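Local coordinates for protein GH5 (Bacteroidetes bacterium AC2a, PDB 4YHE) that probably hydrolyses beta-1,4-glucosidic bonds of cellulose and related glucans, as a cellulase of glycoside hydrolase family 5, at residues Leu134-Leu139 against Leu186-Gln191; Lys203-Tyr208 against Asp230-Arg235; Val238-Tyr243 against Val291-Phe296. All blocks are in the same frame, centred on the assembly; numbering follows the deposited sequence.

How the contacts relate
All three contacts belong to one eight-stranded beta/alpha barrel, and each joins neighbouring units of it. Contact 3 is the core one, pairing two adjacent barrel strands by parallel backbone hydrogen bonds, with a polar cluster where the strands end. Contact 1, also buried but in the outer helical layer, about 21 Å from contact 3 between centres, packs one barrel helix on the next through an indole, with a salt bridge at its margin. Contact 2, partly buried, joins two connections that lead into neighbouring strands. It depends on cation-aromatic stacking and has little direct hydrogen bonding between its segments. The loop 230-235 leads into the strand that carries 238-243, so contact 2 lies just ahead of contact 3 in the chain.

Contact 1: residues Leu134-Leu139 against Leu186-Gln191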
loop_
_atom_site.group_PDB
_atom_site.type_symbol
_atom_site.label_atom_id
_atom_site.label_comp_id
_atom_site.label_asym_id
_atom_site.label_seq_id
_atom_site.Cartn_x
_atom_site.Cartn_y
_atom_site.Cartn_z
ATOM N N LEU A 134 -15.864 16.359 12.942
ATOM C CA LEU A 134 -14.955 15.937 14.023
ATOM C C LEU A 134 -13.797 15.093 13.503
ATOM O O LEU A 134 -12.649 15.262 13.928
ATOM C CB LEU A 134 -15.694 15.088 15.065
ATOM C CG LEU A 134 -16.644 15.740 16.072
ATOM C CD1 LEU A 134 -17.236 14.654 16.967
ATOM C CD2 LEU A 134 -15.920 16.781 16.907
ATOM N N ILE A 135 -14.124 14.159 12.610
ATOM C CA ILE A 135 -13.126 13.242 12.065
ATOM C C ILE A 135 -12.134 14.091 11.268
ATOM O O ILE A 135 -10.915 13.896 11.348
ATOM C CB ILE A 135 -13.802 12.137 11.219
ATOM C CG1 ILE A 135 -14.484 11.143 12.151
ATOM C CG2 ILE A 135 -12.800 11.437 10.299
ATOM C CD1 ILE A 135 -15.499 10.249 11.485
ATOM N N LYS A 136 -12.650 15.077 10.539
ATOM C CA LYS A 136 -11.789 15.945 9.753
ATOM C C LYS A 136 -10.842 16.798 10.588
ATOM O O LYS A 136 -9.697 17.064 10.178
ATOM C CB LYS A 136 -12.622 16.835 8.840
ATOM C CG LYS A 136 -13.131 16.145 7.595
ATOM C CD LYS A 136 -14.121 17.063 6.870
ATOM C CE LYS A 136 -14.822 16.361 5.743
ATOM N NZ LYS A 136 -15.835 17.236 5.082
ATOM N N GLN A 137 -11.324 17.250 11.743
ATOM C CA GLN A 137 -10.493 18.024 12.685
ATOM C C GLN A 137 -9.348 17.159 13.230
ATOM O O GLN A 137 -8.206 17.627 13.311
ATOM C CB GLN A 137 -11.341 18.547 13.860
ATOM C CG GLN A 137 -12.263 19.703 13.498
ATOM C CD GLN A 137 -13.254 20.094 14.607
ATOM O OE1 GLN A 137 -13.696 19.272 15.401
ATOM N NE2 GLN A 137 -13.630 21.363 14.626
ATOM N N GLU A 138 -9.663 15.903 13.584
ATOM C CA GLU A 138 -8.644 14.941 14.072
ATOM C C GLU A 138 -7.601 14.663 12.979
ATOM O O GLU A 138 -6.390 14.727 13.236
ATOM C CB GLU A 138 -9.298 13.666 14.626
ATOM C CG GLU A 138 -8.316 12.681 15.254
ATOM C CD GLU A 138 -8.930 11.643 16.192
ATOM O OE1 GLU A 138 -10.175 11.635 16.464
ATOM O OE2 GLU A 138 -8.125 10.820 16.705
ATOM N N LEU A 139 -8.073 14.448 11.747
ATOM C CA LEU A 139 -7.183 14.235 10.596
ATOM C C LEU A 139 -6.250 15.409 10.387
ATOM O O LEU A 139 -5.052 15.240 10.160
ATOM C CB LEU A 139 -7.999 13.957 9.302
ATOM C CG LEU A 139 -8.568 12.539 9.097
ATOM C CD1 LEU A 139 -9.513 12.520 7.914
ATOM C CD2 LEU A 139 -7.457 11.502 8.892
ATOM N N LEU A 186 -15.064 10.294 1.381
ATOM C CA LEU A 186 -13.652 9.897 1.238
ATOM C C LEU A 186 -12.871 10.993 0.504
ATOM O O LEU A 186 -11.767 11.351 0.922
ATOM C CB LEU A 186 -13.529 8.538 0.550
ATOM C CG LEU A 186 -12.091 8.101 0.248
ATOM C CD1 LEU A 186 -11.213 8.113 1.487
ATOM C CD2 LEU A 186 -12.089 6.718 -0.388
ATOM N N ASN A 187 -13.433 11.518 -0.592
ATOM C CA ASN A 187 -12.817 12.615 -1.312
ATOM C C ASN A 187 -12.581 13.835 -0.452
ATOM O O ASN A 187 -11.516 14.401 -0.502
ATOM C CB ASN A 187 -13.589 12.960 -2.580
ATOM C CG ASN A 187 -13.364 11.947 -3.690
ATOM O OD1 ASN A 187 -12.276 11.380 -3.854
ATOM N ND2 ASN A 187 -14.387 11.709 -4.449
ATOM N N GLU A 188 -13.551 14.200 0.383
ATOM C CA GLU A 188 -13.368 15.272 1.344
ATOM C C GLU A 188 -12.224 14.999 2.352
ATOM O O GLU A 188 -11.460 15.915 2.709
ATOM C CB GLU A 188 -14.653 15.500 2.137
ATOM C CG GLU A 188 -15.824 15.955 1.287
ATOM C CD GLU A 188 -17.134 15.977 2.068
ATOM O OE1 GLU A 188 -17.110 15.855 3.296
ATOM O OE2 GLU A 188 -18.189 16.095 1.440
ATOM N N TRP A 189 -12.147 13.765 2.840
ATOM C CA TRP A 189 -11.095 13.395 3.785
ATOM C C TRP A 189 -9.730 13.567 3.133
ATOM O O TRP A 189 -8.816 14.092 3.743
ATOM C CB TRP A 189 -11.257 11.966 4.249
ATOM C CG TRP A 189 -12.394 11.753 5.254
ATOM C CD1 TRP A 189 -13.313 12.670 5.685
ATOM C CD2 TRP A 189 -12.721 10.521 5.890
ATOM N NE1 TRP A 189 -14.167 12.088 6.586
ATOM C CE2 TRP A 189 -13.847 10.763 6.720
ATOM C CE3 TRP A 189 -12.180 9.226 5.838
ATOM C CZ2 TRP A 189 -14.414 9.773 7.506
ATOM C CZ3 TRP A 189 -12.770 8.218 6.599
ATOM C CH2 TRP A 189 -13.879 8.515 7.452
ATOM N N ASN A 190 -9.573 13.114 1.902
ATOM C CA ASN A 190 -8.275 13.280 1.232
ATOM C C ASN A 190 -7.933 14.759 1.060
ATOM O O ASN A 190 -6.766 15.148 1.219
ATOM C CB ASN A 190 -8.193 12.574 -0.122
ATOM C CG ASN A 190 -7.928 11.068 -0.014
ATOM O OD1 ASN A 190 -7.303 10.570 0.934
ATOM N ND2 ASN A 190 -8.428 10.329 -1.000
ATOM N N GLN A 191 -8.933 15.593 0.747
ATOM C CA GLN A 191 -8.679 17.038 0.613
ATOM C C GLN A 191 -8.161 17.630 1.928
ATOM O O GLN A 191 -7.172 18.365 1.946
ATOM C CB GLN A 191 -9.944 17.775 0.170
ATOM C CG GLN A 191 -9.761 19.256 -0.130
ATOM C CD GLN A 191 -8.862 19.493 -1.307
ATOM O OE1 GLN A 191 -9.210 19.162 -2.433
ATOM N NE2 GLN A 191 -7.696 20.062 -1.062
#
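Trp189 sets its indole against three side chains of the helix segment 134-139. Leu139 sends CD1 over one face of the ring, near the pyrrole side, 4.0 Å from CG of Trp189. One turn earlier, the CG2 branch of Ile135 comes 3.6 Å from Trp189 CZ2, at the benzene side. Between them in sequence, the aliphatic chain of Lys136 passes the five-membered ring, its CE lying at the ring edge. With CG anti to the carbonyl carbon (chi1 -78°) and the chain extended beyond it, Lys136 carries NZ past the indole to a salt bridge with Glu188, 2.6 Å from OE1, which it meets from above the carboxylate plane. That same OE1 also accepts from Asn132 ND2, and Asn132 OD1 receives Trp189 NE1, so Asn132, on helix 129-149 just ahead of the segment, positions both the carboxylate and the indole. Leu122 and Ala125 of helix 122-127 also touch the Trp189 side chain. The segment axes are 10.2 Å apart at closest approach and cross at -29°, a spacing filled by the large tryptophan. Two roughly parallel helices, packed side by side around the closed sheet, are the hallmark of the outer layer of a TIM barrel.

Contact 2: residues Lys203-Tyr208 against Asp230-Arg235; sequences KNETRY and DVVPNR
Arg235 lays its guanidinium flat on the ring of Tyr208, the two planes tilted by 23° and their centres 4.6 Å apart. The stack is offset: Arg235 NH1 comes 3.4 Å from Tyr208 CE2, while the phenol oxygen stands over the middle of the guanidinium. The bend of the arginine at chi2 (-72°) folds its chain back along the ring, and its CD also sits over the tyrosine face, 4.0 Å from the centroid, in a CH-pi contact. On the opposite face of the guanidinium is Thr206, with CB toward the rim, so the flat cation is sandwiched between two residues of 203-208. Its bond from NH1 to Thr206 O is weak, bent to 123°; the stronger polar partners of this group are the carboxylates of Glu155 and Glu6, which form salt bridges with NH1 and NH2.

Both segments lie in the connections leading from the helical layer into adjacent strands of the beta/alpha barrel, 209-212 and 236-242, the first opening with the end of a 3-10 turn. Arg235 already shares a backbone hydrogen bond with Ile209, and its O receives a CA-H...O contact from Tyr208. At the tyrosine tip a water donates to Tyr208 OH and to Asn234 O, bridging the two segments. Phe10 stacks on Tyr208 as well.

Toward the start of both segments, Val232 turns CG2 to the carbonyl oxygen of Glu205, 3.4 Å away, and the bent Glu205 chain brings OE1 alongside Val231 CG2. The CB of Arg207 is directed away from 230-235, and its guanidinium serves its own loop: NE and NH2 both grip Asn204 OD1 from the same face of the amide, NE at 3.1 Å, while Asp153 O takes a further bond from NH2.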
loop_
_atom_site.group_PDB
_atom_site.type_symbol
_atom_site.label_atom_id
_atom_site.label_comp_id
_atom_site.label_asym_id
_atom_site.label_seq_id
_atom_site.Cartn_x
_atom_site.Cartn_y
_atom_site.Cartn_z
ATOM N N LYS A 203 9.502 21.419 3.986
ATOM C CA LYS A 203 9.525 20.549 2.826
ATOM C C LYS A 203 8.206 19.810 2.594
ATOM O O LYS A 203 8.053 19.170 1.578
ATOM C CB LYS A 203 10.707 19.609 2.902
ATOM C CG LYS A 203 12.032 20.379 2.846
ATOM C CD LYS A 203 13.204 19.440 3.037
ATOM C CE LYS A 203 14.539 20.171 3.041
ATOM N NZ LYS A 203 15.649 19.252 3.408
ATOM N N ASN A 204 7.250 19.927 3.514
ATOM C CA ASN A 204 5.905 19.428 3.230
ATOM C C ASN A 204 5.251 20.182 2.064
ATOM O O ASN A 204 4.221 19.738 1.556
ATOM C CB ASN A 204 5.020 19.532 4.446
ATOM C CG ASN A 204 5.554 18.742 5.608
ATOM O OD1 ASN A 204 5.690 17.521 5.525
ATOM N ND2 ASN A 204 5.894 19.431 6.688
ATOM N N GLU A 205 5.823 21.335 1.674
ATOM C CA GLU A 205 5.287 22.146 0.584
ATOM C C GLU A 205 5.282 21.438 -0.741
ATOM O O GLU A 205 4.354 21.610 -1.512
ATOM C CB GLU A 205 6.078 23.456 0.403
ATOM C CG GLU A 205 5.584 24.368 -0.740
ATOM C CD GLU A 205 4.302 25.133 -0.400
ATOM O OE1 GLU A 205 3.577 24.683 0.521
ATOM O OE2 GLU A 205 4.015 26.195 -1.030
ATOM N N THR A 206 6.339 20.699 -1.029
ATOM C CA THR A 206 6.495 20.044 -2.315
ATOM C C THR A 206 6.677 18.530 -2.193
ATOM O O THR A 206 7.159 17.891 -3.119
ATOM C CB THR A 206 7.728 20.605 -3.013
ATOM O OG1 THR A 206 8.836 20.426 -2.139
ATOM C CG2 THR A 206 7.536 22.085 -3.283
ATOM N N ARG A 207 6.326 17.980 -1.034
ATOM C CA ARG A 207 6.370 16.536 -0.806
ATOM C C ARG A 207 5.327 15.850 -1.700
ATOM O O ARG A 207 4.222 16.385 -1.885
ATOM C CB ARG A 207 6.025 16.245 0.666
ATOM C CG ARG A 207 6.104 14.776 1.057
ATOM C CD ARG A 207 5.881 14.503 2.550
ATOM N NE ARG A 207 6.563 15.402 3.482
ATOM C CZ ARG A 207 7.879 15.551 3.620
ATOM N NH1 ARG A 207 8.742 14.871 2.884
ATOM N NH2 ARG A 207 8.347 16.415 4.517
ATOM N N TYR A 208 5.669 14.686 -2.237
ATOM C CA TYR A 208 4.672 13.815 -2.861
ATOM C C TYR A 208 3.707 13.266 -1.837
ATOM O O TYR A 208 4.119 12.802 -0.782
ATOM C CB TYR A 208 5.326 12.698 -3.609
ATOM C CG TYR A 208 5.985 13.204 -4.854
ATOM C CD1 TYR A 208 5.240 13.399 -6.010
ATOM C CD2 TYR A 208 7.326 13.510 -4.878
ATOM C CE1 TYR A 208 5.827 13.890 -7.161
ATOM C CE2 TYR A 208 7.931 13.996 -6.029
ATOM C CZ TYR A 208 7.166 14.195 -7.161
ATOM O OH TYR A 208 7.727 14.647 -8.328
ATOM N N ASP A 230 -4.594 21.155 -4.893
ATOM C CA ASP A 230 -3.314 21.238 -4.217
ATOM C C ASP A 230 -2.741 22.649 -4.407
ATOM O O ASP A 230 -3.139 23.356 -5.334
ATOM C CB ASP A 230 -2.339 20.192 -4.778
ATOM C CG ASP A 230 -1.237 19.800 -3.774
ATOM O OD1 ASP A 230 -1.148 20.416 -2.674
ATOM O OD2 ASP A 230 -0.463 18.879 -4.098
ATOM N N VAL A 231 -1.798 23.019 -3.543
ATOM C CA VAL A 231 -1.147 24.343 -3.578
ATOM C C VAL A 231 0.030 24.376 -4.530
ATOM O O VAL A 231 0.602 25.440 -4.793
ATOM C CB VAL A 231 -0.655 24.791 -2.186
ATOM C CG1 VAL A 231 -1.793 24.751 -1.178
ATOM C CG2 VAL A 231 0.535 23.965 -1.720
ATOM N N VAL A 232 0.424 23.214 -5.000
ATOM C CA VAL A 232 1.484 23.075 -5.995
ATOM C C VAL A 232 1.059 22.016 -6.977
ATOM O O VAL A 232 0.187 21.204 -6.654
ATOM C CB VAL A 232 2.815 22.622 -5.390
ATOM C CG1 VAL A 232 3.467 23.773 -4.643
ATOM C CG2 VAL A 232 2.610 21.427 -4.461
ATOM N N PRO A 233 1.644 22.038 -8.182
ATOM C CA PRO A 233 1.278 21.105 -9.219
ATOM C C PRO A 233 2.135 19.837 -9.210
ATOM O O PRO A 233 3.291 19.850 -8.806
ATOM C CB PRO A 233 1.529 21.916 -10.512
ATOM C CG PRO A 233 2.715 22.747 -10.173
ATOM C CD PRO A 233 2.493 23.128 -8.718
ATOM N N ASN A 234 1.531 18.746 -9.652
ATOM C CA ASN A 234 2.224 17.509 -9.905
ATOM C C ASN A 234 2.919 16.880 -8.704
ATOM O O ASN A 234 3.961 16.269 -8.851
ATOM C CB ASN A 234 3.209 17.696 -11.062
ATOM C CG ASN A 234 2.586 18.412 -12.220
ATOM O OD1 ASN A 234 2.894 19.581 -12.489
ATOM N ND2 ASN A 234 1.689 17.736 -12.900
ATOM N N ARG A 235 2.309 17.009 -7.531
ATOM C CA ARG A 235 2.837 16.409 -6.309
ATOM C C ARG A 235 1.853 15.428 -5.633
ATOM O O ARG A 235 2.020 15.085 -4.455
ATOM C CB ARG A 235 3.272 17.512 -5.330
ATOM C CG ARG A 235 4.428 18.355 -5.855
ATOM C CD ARG A 235 5.737 17.581 -5.852
ATOM N NE ARG A 235 6.764 18.181 -6.702
ATOM C CZ ARG A 235 8.077 18.014 -6.553
ATOM N NH1 ARG A 235 8.566 17.292 -5.560
ATOM N NH2 ARG A 235 8.920 18.615 -7.397
HETATM O O HOH W 1 6.416 16.650 -9.766
#

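Contact 3: residues Val238-Tyr243 against Val291-Phe296; sequences VAVHSY and VYFGEF
Backbone pairing joins Val238 to Tyr292, Tyr292 N giving to Val238 O at 3.0 Å and Val240 N to Tyr292 O. Gly294 N reaches Val240 O only weakly, bent to 126° where the second chain turns a corner, and pairing resumes from Ser242 N to Glu295 O.

Apolar packing follows the alternation of the strands. On the side facing helix 270-285, Val240 CG2 lies over the ring of Phe293, 3.6 Å from its centroid, and also meets Val291 CG1. On the other side, Ala239 CA lies over the face of the Tyr292 ring, with CB against CZ; the Tyr292 hydroxyl is bonded to Glu160.

Polar contacts gather at the C-terminal end of the paired strands. Glu295, CG anti to the carbonyl carbon (chi1 -61°) and extended beyond, stacks its carboxylate on the His241 ring, planes 23° apart, while Tyr243 OH donates to OE1 on its anti side at 2.6 Å. Arg59 pairs with OE2, and His241 ND1 bonds to Glu164.

These partners should restrict the rotation of the carboxylate. Glu295, at the C-terminal end of the seventh strand, is consistent with the nucleophile position of family 5 enzymes, and this network probably orients it for catalysis.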
loop_
_atom_site.group_PDB
_atom_site.type_symbol
_atom_site.label_atom_id
_atom_site.label_comp_id
_atom_site.label_asym_id
_atom_site.label_seq_id
_atom_site.Cartn_x
_atom_site.Cartn_y
_atom_site.Cartn_z
ATOM N N VAL A 238 -1.539 8.445 -6.923
ATOM C CA VAL A 238 -2.717 7.620 -6.642
ATOM C C VAL A 238 -2.196 6.324 -6.072
ATOM O O VAL A 238 -1.358 5.674 -6.661
ATOM C CB VAL A 238 -3.584 7.360 -7.885
ATOM C CG1 VAL A 238 -4.721 6.389 -7.554
ATOM C CG2 VAL A 238 -4.168 8.671 -8.411
ATOM N N ALA A 239 -2.667 6.003 -4.879
ATOM C CA ALA A 239 -2.338 4.748 -4.202
ATOM C C ALA A 239 -3.445 3.752 -4.446
ATOM O O ALA A 239 -4.621 4.069 -4.226
ATOM C CB ALA A 239 -2.225 4.989 -2.710
ATOM N N VAL A 240 -3.071 2.528 -4.788
ATOM C CA VAL A 240 -4.023 1.423 -4.914
ATOM C C VAL A 240 -3.445 0.149 -4.283
ATOM O O VAL A 240 -2.214 0.038 -4.065
ATOM C CB VAL A 240 -4.404 1.163 -6.399
ATOM C CG1 VAL A 240 -5.289 2.261 -6.959
ATOM C CG2 VAL A 240 -3.177 1.054 -7.286
ATOM N N HIS A 241 -4.324 -0.820 -4.008
ATOM C CA HIS A 241 -3.884 -2.126 -3.524
ATOM C C HIS A 241 -4.421 -3.200 -4.450
ATOM O O HIS A 241 -5.529 -3.082 -4.975
ATOM C CB HIS A 241 -4.364 -2.434 -2.099
ATOM C CG HIS A 241 -3.823 -1.513 -1.058
ATOM N ND1 HIS A 241 -4.225 -1.574 0.254
ATOM C CD2 HIS A 241 -2.965 -0.476 -1.137
ATOM C CE1 HIS A 241 -3.610 -0.634 0.945
ATOM N NE2 HIS A 241 -2.837 0.050 0.120
ATOM N N SER A 242 -3.626 -4.249 -4.663
ATOM C CA SER A 242 -4.149 -5.457 -5.321
ATOM C C SER A 242 -3.635 -6.775 -4.792
ATOM O O SER A 242 -2.419 -7.054 -4.785
ATOM C CB SER A 242 -3.940 -5.417 -6.843
ATOM O OG SER A 242 -4.476 -6.593 -7.435
ATOM N N TYR A 243 -4.596 -7.595 -4.371
ATOM C CA TYR A 243 -4.393 -9.022 -4.085
ATOM C C TYR A 243 -5.255 -9.886 -5.052
ATOM O O TYR A 243 -5.798 -10.944 -4.691
ATOM C CB TYR A 243 -4.715 -9.317 -2.636
ATOM C CG TYR A 243 -3.906 -8.520 -1.654
ATOM C CD1 TYR A 243 -2.688 -8.991 -1.191
ATOM C CD2 TYR A 243 -4.350 -7.278 -1.188
ATOM C CE1 TYR A 243 -1.929 -8.275 -0.270
ATOM C CE2 TYR A 243 -3.600 -6.554 -0.266
ATOM C CZ TYR A 243 -2.382 -7.048 0.164
ATOM O OH TYR A 243 -1.646 -6.380 1.090
ATOM N N VAL A 291 0.986 6.500 -10.272
ATOM C CA VAL A 291 0.217 5.482 -9.565
ATOM C C VAL A 291 1.202 4.503 -8.945
ATOM O O VAL A 291 2.164 4.118 -9.562
ATOM C CB VAL A 291 -0.688 4.658 -10.513
ATOM C CG1 VAL A 291 -1.500 3.633 -9.737
ATOM C CG2 VAL A 291 -1.584 5.565 -11.316
ATOM N N TYR A 292 0.935 4.096 -7.708
ATOM C CA TYR A 292 1.719 3.067 -7.068
ATOM C C TYR A 292 0.772 2.135 -6.343
ATOM O O TYR A 292 -0.271 2.559 -5.834
ATOM C CB TYR A 292 2.785 3.627 -6.123
ATOM C CG TYR A 292 2.244 4.256 -4.842
ATOM C CD1 TYR A 292 1.786 5.570 -4.830
ATOM C CD2 TYR A 292 2.207 3.535 -3.649
ATOM C CE1 TYR A 292 1.300 6.153 -3.665
ATOM C CE2 TYR A 292 1.711 4.108 -2.475
ATOM C CZ TYR A 292 1.273 5.413 -2.481
ATOM O OH TYR A 292 0.816 5.992 -1.357
ATOM N N PHE A 293 1.156 0.874 -6.344
ATOM C CA PHE A 293 0.558 -0.128 -5.493
ATOM C C PHE A 293 1.198 -0.019 -4.104
ATOM O O PHE A 293 2.311 -0.479 -3.884
ATOM C CB PHE A 293 0.632 -1.531 -6.113
ATOM C CG PHE A 293 -0.352 -1.737 -7.236
ATOM C CD1 PHE A 293 -0.008 -1.407 -8.541
ATOM C CD2 PHE A 293 -1.643 -2.217 -6.983
ATOM C CE1 PHE A 293 -0.921 -1.566 -9.574
ATOM C CE2 PHE A 293 -2.582 -2.337 -8.001
ATOM C CZ PHE A 293 -2.219 -2.006 -9.315
ATOM N N GLY A 294 0.455 0.580 -3.165
ATOM C CA GLY A 294 0.842 0.598 -1.764
ATOM C C GLY A 294 1.016 -0.795 -1.190
ATOM O O GLY A 294 1.836 -1.004 -0.305
ATOM N N GLU A 295 0.205 -1.726 -1.683
ATOM C CA GLU A 295 0.270 -3.136 -1.344
ATOM C C GLU A 295 -0.055 -3.992 -2.517
ATOM O O GLU A 295 -1.026 -3.714 -3.240
ATOM C CB GLU A 295 -0.751 -3.483 -0.252
ATOM C CG GLU A 295 -0.542 -2.746 1.029
ATOM C CD GLU A 295 -1.626 -3.017 2.085
ATOM O OE1 GLU A 295 -2.305 -4.051 2.000
ATOM O OE2 GLU A 295 -1.752 -2.177 2.980
ATOM N N PHE A 296 0.756 -5.027 -2.744
ATOM C CA PHE A 296 0.355 -6.141 -3.592
ATOM C C PHE A 296 0.963 -7.398 -3.053
ATOM O O PHE A 296 1.902 -7.368 -2.268
ATOM C CB PHE A 296 0.731 -5.939 -5.090
ATOM C CG PHE A 296 2.180 -6.254 -5.390
ATOM C CD1 PHE A 296 3.173 -5.363 -5.013
ATOM C CD2 PHE A 296 2.541 -7.452 -5.981
ATOM C CE1 PHE A 296 4.524 -5.636 -5.266
ATOM C CE2 PHE A 296 3.894 -7.747 -6.250
ATOM C CZ PHE A 296 4.886 -6.831 -5.879
#